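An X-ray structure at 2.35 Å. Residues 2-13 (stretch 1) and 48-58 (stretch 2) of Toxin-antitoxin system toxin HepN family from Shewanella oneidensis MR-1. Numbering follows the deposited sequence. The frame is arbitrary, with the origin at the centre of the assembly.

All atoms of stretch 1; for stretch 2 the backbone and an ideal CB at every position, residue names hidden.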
ATOM      1  N   ASN B   2     -40.168 -30.066   2.638  1.00 89.00           N
ATOM      2  CA  ASN B   2     -38.936 -29.488   2.108  1.00 90.51           C
ATOM      3  C   ASN B   2     -38.355 -30.397   1.027  1.00 93.04           C
ATOM      4  O   ASN B   2     -38.253 -31.606   1.224  1.00 96.59           O
ATOM      5  CB  ASN B   2     -37.915 -29.276   3.228  1.00 87.90           C
ATOM      6  CG  ASN B   2     -36.952 -28.137   2.934  1.00 85.08           C
ATOM      7  OD1 ASN B   2     -36.052 -28.266   2.103  1.00 80.36           O
ATOM      8  ND2 ASN B   2     -37.134 -27.018   3.624  1.00 87.13           N
ATOM      9  N   ASP B   3     -37.970 -29.814  -0.113  1.00 89.93           N
ATOM     10  CA  ASP B   3     -37.489 -30.626  -1.228  1.00 90.16           C
ATOM     11  C   ASP B   3     -36.116 -31.226  -0.950  1.00 88.10           C
ATOM     12  O   ASP B   3     -35.803 -32.309  -1.456  1.00 89.41           O
ATOM     13  CB  ASP B   3     -37.455 -29.800  -2.514  1.00 92.69           C
ATOM     14  CG  ASP B   3     -38.796 -29.767  -3.219  1.00 98.31           C
ATOM     15  OD1 ASP B   3     -39.676 -30.578  -2.859  1.00100.77           O
ATOM     16  OD2 ASP B   3     -38.967 -28.939  -4.139  1.00100.11           O
ATOM     17  N   ILE B   4     -35.282 -30.543  -0.165  1.00 82.16           N
ATOM     18  CA  ILE B   4     -33.981 -31.101   0.193  1.00 74.03           C
ATOM     19  C   ILE B   4     -34.158 -32.321   1.087  1.00 69.77           C
ATOM     20  O   ILE B   4     -33.520 -33.360   0.881  1.00 65.49           O
ATOM     21  CB  ILE B   4     -33.101 -30.031   0.862  1.00 66.52           C
ATOM     22  CG1 ILE B   4     -32.395 -29.190  -0.199  1.00 69.17           C
ATOM     23  CG2 ILE B   4     -32.090 -30.669   1.804  1.00 60.81           C
ATOM     24  CD1 ILE B   4     -31.559 -28.077   0.372  1.00 70.43           C
ATOM     25  N   ILE B   5     -35.029 -32.211   2.093  1.00 68.33           N
ATOM     26  CA  ILE B   5     -35.296 -33.340   2.976  1.00 65.52           C
ATOM     27  C   ILE B   5     -35.822 -34.524   2.176  1.00 61.44           C
ATOM     28  O   ILE B   5     -35.390 -35.665   2.370  1.00 60.30           O
ATOM     29  CB  ILE B   5     -36.283 -32.929   4.085  1.00 68.08           C
ATOM     30  CG1 ILE B   5     -35.660 -31.870   4.995  1.00 67.30           C
ATOM     31  CG2 ILE B   5     -36.717 -34.146   4.887  1.00 67.48           C
ATOM     32  CD1 ILE B   5     -34.421 -32.339   5.707  1.00 69.46           C
ATOM     33  N   ILE B   6     -36.741 -34.264   1.243  1.00 61.80           N
ATOM     34  CA  ILE B   6     -37.381 -35.339   0.486  1.00 66.80           C
ATOM     35  C   ILE B   6     -36.367 -36.074  -0.385  1.00 70.99           C
ATOM     36  O   ILE B   6     -36.357 -37.310  -0.439  1.00 72.22           O
ATOM     37  CB  ILE B   6     -38.549 -34.775  -0.346  1.00 65.37           C
ATOM     38  CG1 ILE B   6     -39.701 -34.342   0.573  1.00 66.78           C
ATOM     39  CG2 ILE B   6     -39.014 -35.791  -1.378  1.00 65.01           C
ATOM     40  CD1 ILE B   6     -40.681 -33.374  -0.071  1.00 67.21           C
ATOM     41  N   ASN B   7     -35.491 -35.333  -1.068  1.00 71.72           N
ATOM     42  CA  ASN B   7     -34.520 -35.979  -1.949  1.00 70.84           C
ATOM     43  C   ASN B   7     -33.474 -36.752  -1.156  1.00 66.78           C
ATOM     44  O   ASN B   7     -33.049 -37.836  -1.575  1.00 66.29           O
ATOM     45  CB  ASN B   7     -33.857 -34.945  -2.857  1.00 74.84           C
ATOM     46  CG  ASN B   7     -34.801 -34.418  -3.920  1.00 85.17           C
ATOM     47  OD1 ASN B   7     -34.804 -34.893  -5.056  1.00 89.03           O
ATOM     48  ND2 ASN B   7     -35.617 -33.438  -3.551  1.00 88.78           N
ATOM     49  N   LYS B   8     -33.046 -36.218  -0.009  1.00 62.61           N
ATOM     50  CA  LYS B   8     -32.081 -36.939   0.813  1.00 61.93           C
ATOM     51  C   LYS B   8     -32.695 -38.205   1.401  1.00 65.09           C
ATOM     52  O   LYS B   8     -32.021 -39.240   1.497  1.00 64.94           O
ATOM     53  CB  LYS B   8     -31.541 -36.032   1.919  1.00 57.52           C
ATOM     54  CG  LYS B   8     -30.781 -34.816   1.409  1.00 55.66           C
ATOM     55  CD  LYS B   8     -29.616 -35.209   0.513  1.00 55.52           C
ATOM     56  CE  LYS B   8     -28.958 -33.977  -0.096  1.00 59.21           C
ATOM     57  NZ  LYS B   8     -27.786 -34.315  -0.953  1.00 62.45           N
ATOM     58  N   ILE B   9     -33.971 -38.143   1.802  1.00 61.02           N
ATOM     59  CA  ILE B   9     -34.691 -39.350   2.213  1.00 55.31           C
ATOM     60  C   ILE B   9     -34.646 -40.385   1.101  1.00 50.38           C
ATOM     61  O   ILE B   9     -34.268 -41.542   1.317  1.00 51.55           O
ATOM     62  CB  ILE B   9     -36.145 -39.018   2.596  1.00 59.67           C
ATOM     63  CG1 ILE B   9     -36.212 -38.170   3.867  1.00 63.36           C
ATOM     64  CG2 ILE B   9     -36.952 -40.301   2.763  1.00 59.00           C
ATOM     65  CD1 ILE B   9     -35.419 -38.725   5.017  1.00 70.43           C
ATOM     66  N   ALA B  10     -35.027 -39.975  -0.113  1.00 49.69           N
ATOM     67  CA  ALA B  10     -35.036 -40.895  -1.248  1.00 58.20           C
ATOM     68  C   ALA B  10     -33.664 -41.519  -1.471  1.00 66.32           C
ATOM     69  O   ALA B  10     -33.559 -42.707  -1.802  1.00 71.29           O
ATOM     70  CB  ALA B  10     -35.504 -40.167  -2.508  1.00 56.54           C
ATOM     71  N   THR B  11     -32.597 -40.738  -1.282  1.00 68.39           N
ATOM     72  CA  THR B  11     -31.250 -41.258  -1.498  1.00 64.84           C
ATOM     73  C   THR B  11     -30.881 -42.303  -0.452  1.00 59.23           C
ATOM     74  O   THR B  11     -30.292 -43.338  -0.787  1.00 58.38           O
ATOM     75  CB  THR B  11     -30.243 -40.107  -1.501  1.00 62.38           C
ATOM     76  OG1 THR B  11     -30.408 -39.351  -2.705  1.00 66.07           O
ATOM     77  CG2 THR B  11     -28.812 -40.628  -1.422  1.00 57.09           C
ATOM     78  N   ILE B  12     -31.216 -42.054   0.818  1.00 60.92           N
ATOM     79  CA  ILE B  12     -30.953 -43.039   1.865  1.00 63.86           C
ATOM     80  C   ILE B  12     -31.647 -44.356   1.541  1.00 68.69           C
ATOM     81  O   ILE B  12     -31.059 -45.437   1.663  1.00 73.18           O
ATOM     82  CB  ILE B  12     -31.387 -42.497   3.239  1.00 61.07           C
ATOM     83  CG1 ILE B  12     -30.529 -41.296   3.630  1.00 55.70           C
ATOM     84  CG2 ILE B  12     -31.295 -43.593   4.297  1.00 61.17           C
ATOM     85  CD1 ILE B  12     -31.075 -40.497   4.789  1.00 57.82           C
ATOM     86  N   LYS B  13     -32.907 -44.281   1.105  1.00 70.46           N
ATOM     87  CA  LYS B  13     -33.644 -45.490   0.752  1.00 70.85           C
ATOM     88  C   LYS B  13     -32.994 -46.211  -0.422  1.00 72.75           C
ATOM     89  O   LYS B  13     -32.729 -47.417  -0.352  1.00 72.44           O
ATOM     90  CB  LYS B  13     -35.100 -45.151   0.438  1.00 70.36           C
ATOM     91  CG  LYS B  13     -35.932 -44.861   1.670  1.00 71.39           C
ATOM     92  CD  LYS B  13     -37.288 -44.290   1.309  1.00 76.82           C
ATOM     93  CE  LYS B  13     -38.135 -44.095   2.554  1.00 79.20           C
ATOM     94  NZ  LYS B  13     -39.345 -43.271   2.280  1.00 81.00           N
ATOM     95  N   UNK B  48     -23.764 -39.372   4.156  1.00 53.07           N
ATOM     96  CA  UNK B  48     -23.762 -38.005   3.648  1.00 53.41           C
ATOM     97  C   UNK B  48     -25.179 -37.476   3.490  1.00 51.57           C
ATOM     98  O   UNK B  48     -25.436 -36.293   3.738  1.00 48.18           O
ATOM     99  CB  UNK B  48     -23.023 -37.934   2.310  1.00 53.41           C
ATOM    100  N   UNK B  49     -26.118 -38.336   3.095  1.00 48.79           N
ATOM    101  CA  UNK B  49     -27.505 -37.895   3.006  1.00 50.48           C
ATOM    102  C   UNK B  49     -28.067 -37.569   4.386  1.00 53.09           C
ATOM    103  O   UNK B  49     -28.812 -36.593   4.543  1.00 54.51           O
ATOM    104  CB  UNK B  49     -28.361 -38.966   2.328  1.00 50.48           C
ATOM    105  N   UNK B  50     -27.707 -38.358   5.403  1.00 49.38           N
ATOM    106  CA  UNK B  50     -28.140 -38.049   6.765  1.00 52.19           C
ATOM    107  C   UNK B  50     -27.502 -36.766   7.271  1.00 53.01           C
ATOM    108  O   UNK B  50     -28.164 -35.951   7.924  1.00 51.48           O
ATOM    109  CB  UNK B  50     -27.802 -39.206   7.708  1.00 52.19           C
ATOM    110  N   UNK B  51     -26.210 -36.580   6.993  1.00 53.76           N
ATOM    111  CA  UNK B  51     -25.510 -35.384   7.439  1.00 49.92           C
ATOM    112  C   UNK B  51     -26.076 -34.145   6.754  1.00 48.12           C
ATOM    113  O   UNK B  51     -26.228 -33.089   7.381  1.00 46.84           O
ATOM    114  CB  UNK B  51     -24.010 -35.507   7.163  1.00 49.92           C
ATOM    115  N   UNK B  52     -26.415 -34.255   5.466  1.00 40.76           N
ATOM    116  CA  UNK B  52     -26.978 -33.110   4.757  1.00 43.04           C
ATOM    117  C   UNK B  52     -28.316 -32.697   5.356  1.00 48.85           C
ATOM    118  O   UNK B  52     -28.615 -31.503   5.456  1.00 51.87           O
ATOM    119  CB  UNK B  52     -27.145 -33.433   3.271  1.00 43.04           C
ATOM    120  N   UNK B  53     -29.136 -33.672   5.755  1.00 49.78           N
ATOM    121  CA  UNK B  53     -30.383 -33.366   6.453  1.00 48.84           C
ATOM    122  C   UNK B  53     -30.091 -32.621   7.748  1.00 45.75           C
ATOM    123  O   UNK B  53     -30.713 -31.596   8.054  1.00 44.79           O
ATOM    124  CB  UNK B  53     -31.171 -34.645   6.741  1.00 48.84           C
ATOM    125  N   UNK B  54     -29.139 -33.134   8.528  1.00 42.94           N
ATOM    126  CA  UNK B  54     -28.794 -32.512   9.800  1.00 45.71           C
ATOM    127  C   UNK B  54     -28.297 -31.086   9.597  1.00 48.27           C
ATOM    128  O   UNK B  54     -28.788 -30.150  10.240  1.00 49.55           O
ATOM    129  CB  UNK B  54     -27.734 -33.341  10.528  1.00 45.71           C
ATOM    130  N   UNK B  55     -27.314 -30.906   8.703  1.00 48.28           N
ATOM    131  CA  UNK B  55     -26.787 -29.575   8.410  1.00 44.43           C
ATOM    132  C   UNK B  55     -27.894 -28.626   7.972  1.00 49.27           C
ATOM    133  O   UNK B  55     -27.878 -27.438   8.313  1.00 53.22           O
ATOM    134  CB  UNK B  55     -25.709 -29.656   7.328  1.00 44.43           C
ATOM    135  N   UNK B  56     -28.858 -29.136   7.204  1.00 47.46           N
ATOM    136  CA  UNK B  56     -29.953 -28.305   6.716  1.00 50.01           C
ATOM    137  C   UNK B  56     -30.818 -27.805   7.867  1.00 55.12           C
ATOM    138  O   UNK B  56     -31.102 -26.604   7.969  1.00 51.68           O
ATOM    139  CB  UNK B  56     -30.808 -29.085   5.715  1.00 50.01           C
ATOM    140  N   UNK B  57     -31.230 -28.717   8.754  1.00 55.32           N
ATOM    141  CA  UNK B  57     -32.156 -28.364   9.826  1.00 56.51           C
ATOM    142  C   UNK B  57     -31.499 -27.415  10.824  1.00 60.03           C
ATOM    143  O   UNK B  57     -32.122 -26.447  11.279  1.00 66.38           O
ATOM    144  CB  UNK B  57     -32.649 -29.623  10.541  1.00 56.51           C
ATOM    145  N   UNK B  58     -30.234 -27.666  11.174  1.00 55.81           N
ATOM    146  CA  UNK B  58     -29.532 -26.778  12.098  1.00 56.33           C
ATOM    147  C   UNK B  58     -29.449 -25.357  11.552  1.00 63.54           C
ATOM    148  O   UNK B  58     -29.504 -24.387  12.318  1.00 64.70           O
ATOM    149  CB  UNK B  58     -28.126 -27.312  12.381  1.00 56.33           C
TER

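Stretch 2 is a helix running nearly antiparallel to the helix of stretch 1, at 161°, with the axes 8.9 Å apart at their closest. Phi and psi are helical throughout, so no position needs glycine, and from 52 on each N-H is used in a helical hydrogen bond that proline could not make.

Position 48 points sideways, and its ideal CB has nothing of stretch 1 within 5.5 Å; many side chains would fit. It is Glu48, whose carboxylate is hydrogen-bonded elsewhere in the structure.

Position 49 points toward stretch 1. Its CA lies 5.2 Å from the CA of Lys8, and its ideal CB is already 3.4 Å from Ile12 CG1. Little room remains, so a small residue is favoured. Ala49 fills the place, its CB packing 3.5 Å from Ile12 CG1.

Position 50 turns away, but its ideal CB is 4.6 Å from Ile12 CD1, so a modest apolar side chain could still reach that methyl. Cys50 does, with SG 3.5 Å from Ile12 CD1.

Position 52 points toward stretch 1. Lys8 NZ lies 4.4 Å from its ideal CB, and an ammonium group so near suggests an acid, though Asn or Gln is conceivable. Asp52 supplies the charge: Lys8 NZ donates to Asp52 OD2 at 3.1 Å, a hydrogen bond within a salt bridge.

Position 53 starts sideways, but Ile5, Lys8, Ile9 and Ile12 form a hollow beside it. Leucine, isoleucine or methionine could enter. Ile53 is the knob: its CG2 lies 3.6 Å from Ile5 CD1, its CG1 3.6 Å from Lys8 CB, and its CD1 3.9 Å from Ile9 CD1.

Position 56 points toward stretch 1, yet its ideal CB is 4.4 Å from Ile4 CG2, leaving space for a larger group. Leucine, methionine or an aromatic would suit. In His56, chi1 is t; Ile4 CG2 lies over one ring face in a CH-pi contact, 4.2 Å from the centroid. Asn2 ND2 approaches the ring edge, 3.4 Å from His56 NE2, but the angle is too poor for a hydrogen bond.

Position 57 points sideways and its ideal CB has nothing of stretch 1 within 5.5 Å, so a side chain of at least moderate size, such as valine, isoleucine or leucine, could touch it at the margin. Ile57 does, CD1 lying 4.3 Å from Ile5 CD1.

Positions 51, 55 and 58 are out of reach and 54 points away; unconstrained by stretch 1, they are Ile51, Asn55, Asn58 and Ala54.

Stretch 2 (48-58) EACIDIANHIN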
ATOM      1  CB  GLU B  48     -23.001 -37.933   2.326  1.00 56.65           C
ATOM      2  CG  GLU B  48     -21.493 -38.027   2.496  1.00 65.11           C
ATOM      3  CD  GLU B  48     -20.923 -36.857   3.284  1.00 73.09           C
ATOM      4  OE1 GLU B  48     -21.390 -35.712   3.087  1.00 75.36           O
ATOM      5  OE2 GLU B  48     -20.014 -37.086   4.112  1.00 74.41           O
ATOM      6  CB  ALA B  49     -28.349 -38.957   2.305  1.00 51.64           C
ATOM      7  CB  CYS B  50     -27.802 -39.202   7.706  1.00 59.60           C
ATOM      8  SG  CYS B  50     -28.843 -40.661   7.518  1.00 64.66           S
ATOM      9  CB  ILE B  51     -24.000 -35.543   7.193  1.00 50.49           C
ATOM     10  CG1 ILE B  51     -23.438 -36.623   8.124  1.00 47.38           C
ATOM     11  CG2 ILE B  51     -23.267 -34.216   7.393  1.00 47.84           C
ATOM     12  CD1 ILE B  51     -22.071 -37.115   7.730  1.00 43.75           C
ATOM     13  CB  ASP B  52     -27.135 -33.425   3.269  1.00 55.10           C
ATOM     14  CG  ASP B  52     -25.802 -33.515   2.543  1.00 66.27           C
ATOM     15  OD1 ASP B  52     -24.761 -33.153   3.138  1.00 71.17           O
ATOM     16  OD2 ASP B  52     -25.800 -33.945   1.368  1.00 70.14           O
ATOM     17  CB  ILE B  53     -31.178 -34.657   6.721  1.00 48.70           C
ATOM     18  CG1 ILE B  53     -31.745 -35.225   5.419  1.00 53.64           C
ATOM     19  CG2 ILE B  53     -32.275 -34.414   7.751  1.00 47.11           C
ATOM     20  CD1 ILE B  53     -32.099 -36.690   5.513  1.00 54.85           C
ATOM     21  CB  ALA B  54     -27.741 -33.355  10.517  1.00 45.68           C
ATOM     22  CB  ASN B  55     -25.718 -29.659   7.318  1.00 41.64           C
ATOM     23  CG  ASN B  55     -24.469 -30.387   7.770  1.00 42.68           C
ATOM     24  OD1 ASN B  55     -24.181 -30.471   8.966  1.00 40.93           O
ATOM     25  ND2 ASN B  55     -23.711 -30.917   6.809  1.00 40.27           N
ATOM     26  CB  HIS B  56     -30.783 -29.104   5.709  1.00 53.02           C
ATOM     27  CG  HIS B  56     -32.046 -28.427   5.277  1.00 56.16           C
ATOM     28  ND1 HIS B  56     -32.073 -27.455   4.300  1.00 60.74           N
ATOM     29  CD2 HIS B  56     -33.331 -28.603   5.669  1.00 54.74           C
ATOM     30  CE1 HIS B  56     -33.318 -27.053   4.117  1.00 63.17           C
ATOM     31  NE2 HIS B  56     -34.101 -27.735   4.934  1.00 60.54           N
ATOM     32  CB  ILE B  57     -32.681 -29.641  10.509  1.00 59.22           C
ATOM     33  CG1 ILE B  57     -33.566 -30.429   9.540  1.00 56.20           C
ATOM     34  CG2 ILE B  57     -33.451 -29.300  11.773  1.00 60.28           C
ATOM     35  CD1 ILE B  57     -33.843 -31.837   9.981  1.00 58.55           C
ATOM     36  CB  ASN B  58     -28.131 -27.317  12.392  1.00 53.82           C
ATOM     37  CG  ASN B  58     -28.155 -28.550  13.281  1.00 61.02           C
ATOM     38  OD1 ASN B  58     -28.920 -28.619  14.248  1.00 64.00           O
ATOM     39  ND2 ASN B  58     -27.322 -29.534  12.954  1.00 58.07           N
TER
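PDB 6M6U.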